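Local atomic coordinates of mandelate racemase/muconate lactonizing enzyme-like protein (Rubrobacter xylanophilus DSM 9941, PDB entry 2QQ6), a protein that binds magnesium and, as a member of the mandelate racemase/muconate lactonizing enzyme family within the enolase superfamily, probably acts as a lyase. Residues B[257-271]-B[283-295]. Sequence-based numbering, arbitrary orientation.
Sequences RRSTSTPICAGENVY and RAVDYVMPDVAKC. With MG (magnesium ion), chain D.
Strands 264-266 and 287-288 run parallel, with C265 bridged to Y287 and A266 to V288; I264 O accepts from both D286 N and Y287 N, and A266 O from M289 N at 3.0 Å. At the strand entrance D286 OD2 takes two donors from opposite faces of the carboxylate plane: I264 N at 2.9 Å, nearly straight at 172°, and R257 NE in a salt bridge. The extended R257 chain, CG anti to the backbone N (chi1 -177°), brings the guanidinium there, turned 65° from the carboxylate, with V285 O over one face. An alanine in place of R257 would probably leave the D286 carboxylate without its charged mate, held by I264 N but freer to turn. Toward the C-terminal ends, C265 SG lies against the selenium of M289, a selenomethionine whose bent chain brings CE beside the E268 side chain. E268 OE2 binds magnesium at 2.0 Å, with D216 and E242 completing the protein ligands. The extended K294 side chain donates from NZ to E268 O at 3.0 Å and more weakly to N269 OD1, while a water links NZ to E268 OE1. These two strands and helix 272-282 form a right-handed beta-alpha-beta unit of the enolase-type barrel; strand 241-242 flanks 264-266, helices 272-282 and 298-310 pack on V288 and P290, and F79 of the second subunit lies against E268 and K294.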
ATOM      1  N   ARG B 257      10.706   3.387  22.607  1.00 25.15           N
ATOM      2  CA  ARG B 257      10.520   4.728  23.134  1.00 24.12           C
ATOM      3  C   ARG B 257      10.426   4.756  24.655  1.00 24.90           C
ATOM      4  O   ARG B 257      10.866   5.717  25.301  1.00 24.02           O
ATOM      5  CB  ARG B 257       9.271   5.371  22.529  1.00 24.37           C
ATOM      6  CG  ARG B 257       9.085   6.800  22.992  1.00 26.13           C
ATOM      7  CD  ARG B 257       7.883   7.523  22.394  1.00 28.20           C
ATOM      8  NE  ARG B 257       7.967   8.947  22.722  1.00 31.00           N
ATOM      9  CZ  ARG B 257       7.091   9.618  23.464  1.00 32.42           C
ATOM     10  NH1 ARG B 257       6.027   9.011  23.973  1.00 33.60           N
ATOM     11  NH2 ARG B 257       7.288  10.903  23.713  1.00 32.68           N
ATOM     12  N   ARG B 258       9.841   3.708  25.234  1.00 25.03           N
ATOM     13  CA  ARG B 258       9.710   3.631  26.690  1.00 24.04           C
ATOM     14  C   ARG B 258      11.062   3.324  27.299  1.00 23.04           C
ATOM     15  O   ARG B 258      11.278   3.483  28.487  1.00 21.64           O
ATOM     16  CB  ARG B 258       8.735   2.523  27.094  1.00 23.50           C
ATOM     17  CG  ARG B 258       7.270   2.846  26.899  1.00 26.35           C
ATOM     18  CD  ARG B 258       6.385   1.744  27.490  1.00 26.83           C
ATOM     19  NE  ARG B 258       6.588   0.460  26.823  1.00 28.17           N
ATOM     20  CZ  ARG B 258       5.925   0.064  25.741  1.00 27.43           C
ATOM     21  NH1 ARG B 258       5.000   0.850  25.203  1.00 25.56           N
ATOM     22  NH2 ARG B 258       6.197  -1.114  25.192  1.00 26.86           N
ATOM     23  N   SER B 259      11.979   2.880  26.464  1.00 24.47           N
ATOM     24  CA  SER B 259      13.292   2.506  26.935  1.00 25.82           C
ATOM     25  C   SER B 259      14.244   3.634  27.238  1.00 25.04           C
ATOM     26  O   SER B 259      14.851   3.677  28.307  1.00 25.12           O
ATOM     27  CB  SER B 259      13.946   1.571  25.925  1.00 26.71           C
ATOM     28  OG  SER B 259      13.190   0.384  25.834  1.00 30.46           O
ATOM     29  N   THR B 260      14.366   4.566  26.306  1.00 24.53           N
ATOM     30  CA  THR B 260      15.327   5.633  26.482  1.00 22.83           C
ATOM     31  C   THR B 260      14.749   7.034  26.669  1.00 20.75           C
ATOM     32  O   THR B 260      13.542   7.237  26.594  1.00 21.91           O
ATOM     33  CB  THR B 260      16.295   5.603  25.285  1.00 21.02           C
ATOM     34  OG1 THR B 260      17.434   6.420  25.558  1.00 18.47           O
ATOM     35  CG2 THR B 260      15.579   6.069  24.016  1.00 18.76           C
ATOM     36  N   SER B 261      15.639   7.983  26.937  1.00 18.95           N
ATOM     37  CA  SER B 261      15.287   9.381  27.112  1.00 17.56           C
ATOM     38  C   SER B 261      15.575  10.080  25.786  1.00 18.57           C
ATOM     39  O   SER B 261      15.406  11.291  25.648  1.00 20.04           O
ATOM     40  CB  SER B 261      16.123  10.015  28.229  1.00 17.12           C
ATOM     41  OG  SER B 261      17.514  10.065  27.912  1.00 17.89           O
ATOM     42  N   THR B 262      16.030   9.305  24.812  1.00 18.17           N
ATOM     43  CA  THR B 262      16.313   9.841  23.499  1.00 19.92           C
ATOM     44  C   THR B 262      14.967   9.935  22.771  1.00 22.00           C
ATOM     45  O   THR B 262      14.229   8.951  22.695  1.00 23.50           O
ATOM     46  CB  THR B 262      17.266   8.908  22.709  1.00 18.93           C
ATOM     47  OG1 THR B 262      18.427   8.624  23.495  1.00 17.90           O
ATOM     48  CG2 THR B 262      17.710   9.569  21.410  1.00 19.46           C
ATOM     49  N   PRO B 263      14.629  11.122  22.229  1.00 21.76           N
ATOM     50  CA  PRO B 263      13.363  11.333  21.510  1.00 22.40           C
ATOM     51  C   PRO B 263      13.207  10.427  20.292  1.00 21.69           C
ATOM     52  O   PRO B 263      14.096  10.337  19.454  1.00 21.46           O
ATOM     53  CB  PRO B 263      13.425  12.804  21.116  1.00 21.28           C
ATOM     54  CG  PRO B 263      14.364  13.389  22.129  1.00 21.59           C
ATOM     55  CD  PRO B 263      15.425  12.359  22.247  1.00 20.29           C
ATOM     56  N   ILE B 264      12.066   9.758  20.207  1.00 22.16           N
ATOM     57  CA  ILE B 264      11.803   8.862  19.096  1.00 22.87           C
ATOM     58  C   ILE B 264      10.897   9.531  18.093  1.00 24.62           C
ATOM     59  O   ILE B 264       9.869  10.106  18.444  1.00 24.30           O
ATOM     60  CB  ILE B 264      11.135   7.551  19.561  1.00 21.60           C
ATOM     61  CG1 ILE B 264      12.010   6.862  20.619  1.00 20.52           C
ATOM     62  CG2 ILE B 264      10.881   6.640  18.356  1.00 21.05           C
ATOM     63  CD1 ILE B 264      13.461   6.647  20.231  1.00 16.01           C
ATOM     64  N   CYS B 265      11.297   9.458  16.834  1.00 26.75           N
ATOM     65  CA  CYS B 265      10.521  10.049  15.761  1.00 28.70           C
ATOM     66  C   CYS B 265      10.323   9.042  14.654  1.00 27.94           C
ATOM     67  O   CYS B 265      11.217   8.249  14.365  1.00 26.16           O
ATOM     68  CB  CYS B 265      11.221  11.282  15.192  1.00 30.20           C
ATOM     69  SG  CYS B 265      10.475  11.825  13.639  1.00 34.90           S
ATOM     70  N   ALA B 266       9.150   9.087  14.033  1.00 27.95           N
ATOM     71  CA  ALA B 266       8.841   8.173  12.949  1.00 29.75           C
ATOM     72  C   ALA B 266       7.643   8.697  12.186  1.00 31.25           C
ATOM     73  O   ALA B 266       7.053   9.700  12.579  1.00 33.24           O
ATOM     74  CB  ALA B 266       8.547   6.789  13.504  1.00 27.68           C
ATOM     75  N   GLY B 267       7.295   8.035  11.086  1.00 32.89           N
ATOM     76  CA  GLY B 267       6.140   8.468  10.324  1.00 35.27           C
ATOM     77  C   GLY B 267       6.239   8.490   8.813  1.00 36.47           C
ATOM     78  O   GLY B 267       5.222   8.641   8.141  1.00 37.14           O
ATOM     79  N   GLU B 268       7.436   8.341   8.265  1.00 37.52           N
ATOM     80  CA  GLU B 268       7.583   8.374   6.811  1.00 39.26           C
ATOM     81  C   GLU B 268       7.109   7.107   6.104  1.00 39.76           C
ATOM     82  O   GLU B 268       6.944   7.094   4.885  1.00 39.85           O
ATOM     83  CB  GLU B 268       9.036   8.647   6.432  1.00 41.22           C
ATOM     84  CG  GLU B 268      10.032   7.684   7.042  1.00 42.92           C
ATOM     85  CD  GLU B 268      11.410   7.860   6.467  1.00 44.52           C
ATOM     86  OE1 GLU B 268      11.565   7.637   5.249  1.00 45.61           O
ATOM     87  OE2 GLU B 268      12.335   8.224   7.225  1.00 45.96           O
ATOM     88  N   ASN B 269       6.889   6.040   6.862  1.00 40.02           N
ATOM     89  CA  ASN B 269       6.440   4.799   6.256  1.00 39.37           C
ATOM     90  C   ASN B 269       5.008   4.418   6.610  1.00 39.09           C
ATOM     91  O   ASN B 269       4.567   3.311   6.324  1.00 38.82           O
ATOM     92  CB  ASN B 269       7.395   3.663   6.616  1.00 40.00           C
ATOM     93  CG  ASN B 269       8.712   3.768   5.885  1.00 40.76           C
ATOM     94  OD1 ASN B 269       8.741   3.953   4.669  1.00 40.41           O
ATOM     95  ND2 ASN B 269       9.812   3.648   6.619  1.00 41.57           N
ATOM     96  N   VAL B 270       4.276   5.338   7.222  1.00 38.76           N
ATOM     97  CA  VAL B 270       2.888   5.082   7.571  1.00 39.43           C
ATOM     98  C   VAL B 270       2.016   6.031   6.748  1.00 38.84           C
ATOM     99  O   VAL B 270       2.312   7.222   6.665  1.00 38.02           O
ATOM    100  CB  VAL B 270       2.657   5.287   9.090  1.00 40.22           C
ATOM    101  CG1 VAL B 270       3.437   6.490   9.577  1.00 41.82           C
ATOM    102  CG2 VAL B 270       1.180   5.469   9.379  1.00 40.56           C
ATOM    103  N   TYR B 271       0.964   5.501   6.124  1.00 37.59           N
ATOM    104  CA  TYR B 271       0.077   6.319   5.294  1.00 36.52           C
ATOM    105  C   TYR B 271      -1.312   6.484   5.905  1.00 36.14           C
ATOM    106  O   TYR B 271      -1.759   5.637   6.672  1.00 37.12           O
ATOM    107  CB  TYR B 271      -0.118   5.680   3.916  1.00 37.81           C
ATOM    108  CG  TYR B 271       1.120   5.172   3.217  1.00 38.69           C
ATOM    109  CD1 TYR B 271       1.879   4.142   3.759  1.00 39.10           C
ATOM    110  CD2 TYR B 271       1.510   5.698   1.979  1.00 39.55           C
ATOM    111  CE1 TYR B 271       2.996   3.644   3.087  1.00 40.47           C
ATOM    112  CE2 TYR B 271       2.623   5.210   1.300  1.00 38.74           C
ATOM    113  CZ  TYR B 271       3.362   4.182   1.858  1.00 39.90           C
ATOM    114  OH  TYR B 271       4.455   3.676   1.190  1.00 40.63           O
ATOM    115  N   ARG B 283       1.137   5.688  21.550  1.00 35.19           N
ATOM    116  CA  ARG B 283       2.063   6.644  22.157  1.00 38.81           C
ATOM    117  C   ARG B 283       3.493   6.225  21.787  1.00 37.61           C
ATOM    118  O   ARG B 283       4.358   6.086  22.660  1.00 38.38           O
ATOM    119  CB  ARG B 283       1.940   6.631  23.685  1.00 44.13           C
ATOM    120  CG  ARG B 283       0.555   6.826  24.265  1.00 50.83           C
ATOM    121  CD  ARG B 283       0.570   6.427  25.745  1.00 59.36           C
ATOM    122  NE  ARG B 283       1.211   5.117  25.939  1.00 66.24           N
ATOM    123  CZ  ARG B 283       1.303   4.463  27.102  1.00 69.30           C
ATOM    124  NH1 ARG B 283       0.793   4.979  28.221  1.00 70.26           N
ATOM    125  NH2 ARG B 283       1.919   3.281  27.146  1.00 69.78           N
ATOM    126  N   ALA B 284       3.748   6.040  20.495  1.00 35.18           N
ATOM    127  CA  ALA B 284       5.055   5.578  20.041  1.00 32.76           C
ATOM    128  C   ALA B 284       6.057   6.622  19.581  1.00 30.83           C
ATOM    129  O   ALA B 284       7.209   6.289  19.345  1.00 30.19           O
ATOM    130  CB  ALA B 284       4.863   4.547  18.936  1.00 31.81           C
ATOM    131  N   VAL B 285       5.638   7.875  19.460  1.00 30.41           N
ATOM    132  CA  VAL B 285       6.539   8.915  18.980  1.00 28.89           C
ATOM    133  C   VAL B 285       6.606  10.170  19.799  1.00 28.96           C
ATOM    134  O   VAL B 285       5.647  10.557  20.455  1.00 30.09           O
ATOM    135  CB  VAL B 285       6.164   9.382  17.572  1.00 27.36           C
ATOM    136  CG1 VAL B 285       6.228   8.234  16.604  1.00 29.32           C
ATOM    137  CG2 VAL B 285       4.786   9.984  17.587  1.00 25.97           C
ATOM    138  N   ASP B 286       7.759  10.814  19.737  1.00 29.15           N
ATOM    139  CA  ASP B 286       7.953  12.084  20.404  1.00 29.92           C
ATOM    140  C   ASP B 286       7.667  13.097  19.305  1.00 29.15           C
ATOM    141  O   ASP B 286       7.155  14.178  19.565  1.00 28.82           O
ATOM    142  CB  ASP B 286       9.392  12.218  20.891  1.00 32.11           C
ATOM    143  CG  ASP B 286       9.623  11.518  22.209  1.00 34.84           C
ATOM    144  OD1 ASP B 286       9.423  12.163  23.267  1.00 36.38           O
ATOM    145  OD2 ASP B 286       9.993  10.322  22.188  1.00 34.85           O
ATOM    146  N   TYR B 287       7.998  12.713  18.072  1.00 28.24           N
ATOM    147  CA  TYR B 287       7.785  13.530  16.883  1.00 27.69           C
ATOM    148  C   TYR B 287       7.116  12.694  15.813  1.00 29.29           C
ATOM    149  O   TYR B 287       7.205  11.470  15.822  1.00 30.96           O
ATOM    150  CB  TYR B 287       9.099  14.019  16.294  1.00 28.14           C
ATOM    151  CG  TYR B 287       9.794  15.094  17.078  1.00 29.35           C
ATOM    152  CD1 TYR B 287      10.523  14.792  18.225  1.00 28.70           C
ATOM    153  CD2 TYR B 287       9.721  16.421  16.674  1.00 29.19           C
ATOM    154  CE1 TYR B 287      11.157  15.782  18.942  1.00 29.03           C
ATOM    155  CE2 TYR B 287      10.350  17.415  17.387  1.00 28.56           C
ATOM    156  CZ  TYR B 287      11.062  17.092  18.514  1.00 28.32           C
ATOM    157  OH  TYR B 287      11.673  18.085  19.225  1.00 28.91           O
ATOM    158  N   VAL B 288       6.466  13.364  14.869  1.00 30.25           N
ATOM    159  CA  VAL B 288       5.787  12.680  13.778  1.00 29.77           C
ATOM    160  C   VAL B 288       6.322  13.265  12.503  1.00 30.84           C
ATOM    161  O   VAL B 288       6.593  14.462  12.439  1.00 31.37           O
ATOM    162  CB  VAL B 288       4.285  12.933  13.770  1.00 27.90           C
ATOM    163  CG1 VAL B 288       3.591  11.753  13.158  1.00 28.06           C
ATOM    164  CG2 VAL B 288       3.787  13.203  15.159  1.00 30.67           C
HETATM  165  N   MSE B 289       6.457  12.435  11.478  1.00 30.80           N
HETATM  166  CA  MSE B 289       6.979  12.935  10.238  1.00 31.93           C
HETATM  167  C   MSE B 289       6.472  12.237   8.999  1.00 32.00           C
HETATM  168  O   MSE B 289       7.201  11.472   8.379  1.00 34.18           O
HETATM  169  CB  MSE B 289       8.488  12.859  10.271  1.00 34.65           C
HETATM  170  CG  MSE B 289       9.005  11.494  10.585  1.00 43.79           C
HETATM  171 SE   MSE B 289      10.970  11.421  10.455  1.00 56.55          SE
HETATM  172  CE  MSE B 289      11.133  10.634   8.632  1.00 54.27           C
ATOM    173  N   PRO B 290       5.211  12.480   8.618  1.00 30.87           N
ATOM    174  CA  PRO B 290       4.722  11.815   7.415  1.00 29.73           C
ATOM    175  C   PRO B 290       5.276  12.582   6.217  1.00 31.33           C
ATOM    176  O   PRO B 290       5.973  13.585   6.390  1.00 31.08           O
ATOM    177  CB  PRO B 290       3.210  11.938   7.551  1.00 29.52           C
ATOM    178  CG  PRO B 290       3.047  13.249   8.216  1.00 29.23           C
ATOM    179  CD  PRO B 290       4.137  13.245   9.275  1.00 30.21           C
ATOM    180  N   ASP B 291       4.981  12.116   5.009  1.00 32.65           N
ATOM    181  CA  ASP B 291       5.471  12.778   3.808  1.00 32.40           C
ATOM    182  C   ASP B 291       4.275  13.168   2.937  1.00 31.57           C
ATOM    183  O   ASP B 291       3.656  12.316   2.301  1.00 30.67           O
ATOM    184  CB  ASP B 291       6.409  11.826   3.054  1.00 35.23           C
ATOM    185  CG  ASP B 291       7.216  12.518   1.964  1.00 38.50           C
ATOM    186  OD1 ASP B 291       6.604  13.114   1.050  1.00 42.37           O
ATOM    187  OD2 ASP B 291       8.465  12.459   2.012  1.00 40.34           O
ATOM    188  N   VAL B 292       3.962  14.462   2.915  1.00 30.45           N
ATOM    189  CA  VAL B 292       2.838  14.985   2.144  1.00 30.72           C
ATOM    190  C   VAL B 292       2.672  14.411   0.742  1.00 31.48           C
ATOM    191  O   VAL B 292       1.543  14.186   0.293  1.00 32.28           O
ATOM    192  CB  VAL B 292       2.924  16.512   2.025  1.00 29.92           C
ATOM    193  CG1 VAL B 292       1.742  17.046   1.237  1.00 27.85           C
ATOM    194  CG2 VAL B 292       2.966  17.126   3.410  1.00 29.92           C
ATOM    195  N   ALA B 293       3.781  14.174   0.049  1.00 31.89           N
ATOM    196  CA  ALA B 293       3.711  13.637  -1.304  1.00 32.87           C
ATOM    197  C   ALA B 293       3.692  12.122  -1.317  1.00 33.55           C
ATOM    198  O   ALA B 293       3.766  11.500  -2.380  1.00 34.04           O
ATOM    199  CB  ALA B 293       4.881  14.144  -2.134  1.00 32.69           C
ATOM    200  N   LYS B 294       3.585  11.525  -0.137  1.00 34.11           N
ATOM    201  CA  LYS B 294       3.572  10.074  -0.042  1.00 35.34           C
ATOM    202  C   LYS B 294       2.371   9.552   0.745  1.00 37.28           C
ATOM    203  O   LYS B 294       1.721   8.587   0.326  1.00 36.51           O
ATOM    204  CB  LYS B 294       4.870   9.596   0.611  1.00 33.63           C
ATOM    205  CG  LYS B 294       5.106   8.089   0.580  1.00 31.90           C
ATOM    206  CD  LYS B 294       6.371   7.723   1.371  1.00 28.96           C
ATOM    207  CE  LYS B 294       6.571   6.217   1.459  1.00 26.40           C
ATOM    208  NZ  LYS B 294       7.762   5.876   2.280  1.00 24.41           N
ATOM    209  N   CYS B 295       2.074  10.210   1.866  1.00 38.30           N
ATOM    210  CA  CYS B 295       0.986   9.818   2.768  1.00 39.69           C
ATOM    211  C   CYS B 295      -0.442   9.951   2.261  1.00 40.59           C
ATOM    212  O   CYS B 295      -1.275   9.090   2.538  1.00 41.42           O
ATOM    213  CB  CYS B 295       1.099  10.586   4.077  1.00 40.09           C
ATOM    214  SG  CYS B 295       0.615  12.302   3.924  1.00 45.46           S
TER
HETATM  215 MG    MG D 409      14.255   8.746   6.781  1.00 45.28          MG
HETATM  216  O   HOH W   1      10.362   7.174   2.845  1.00 20.96           O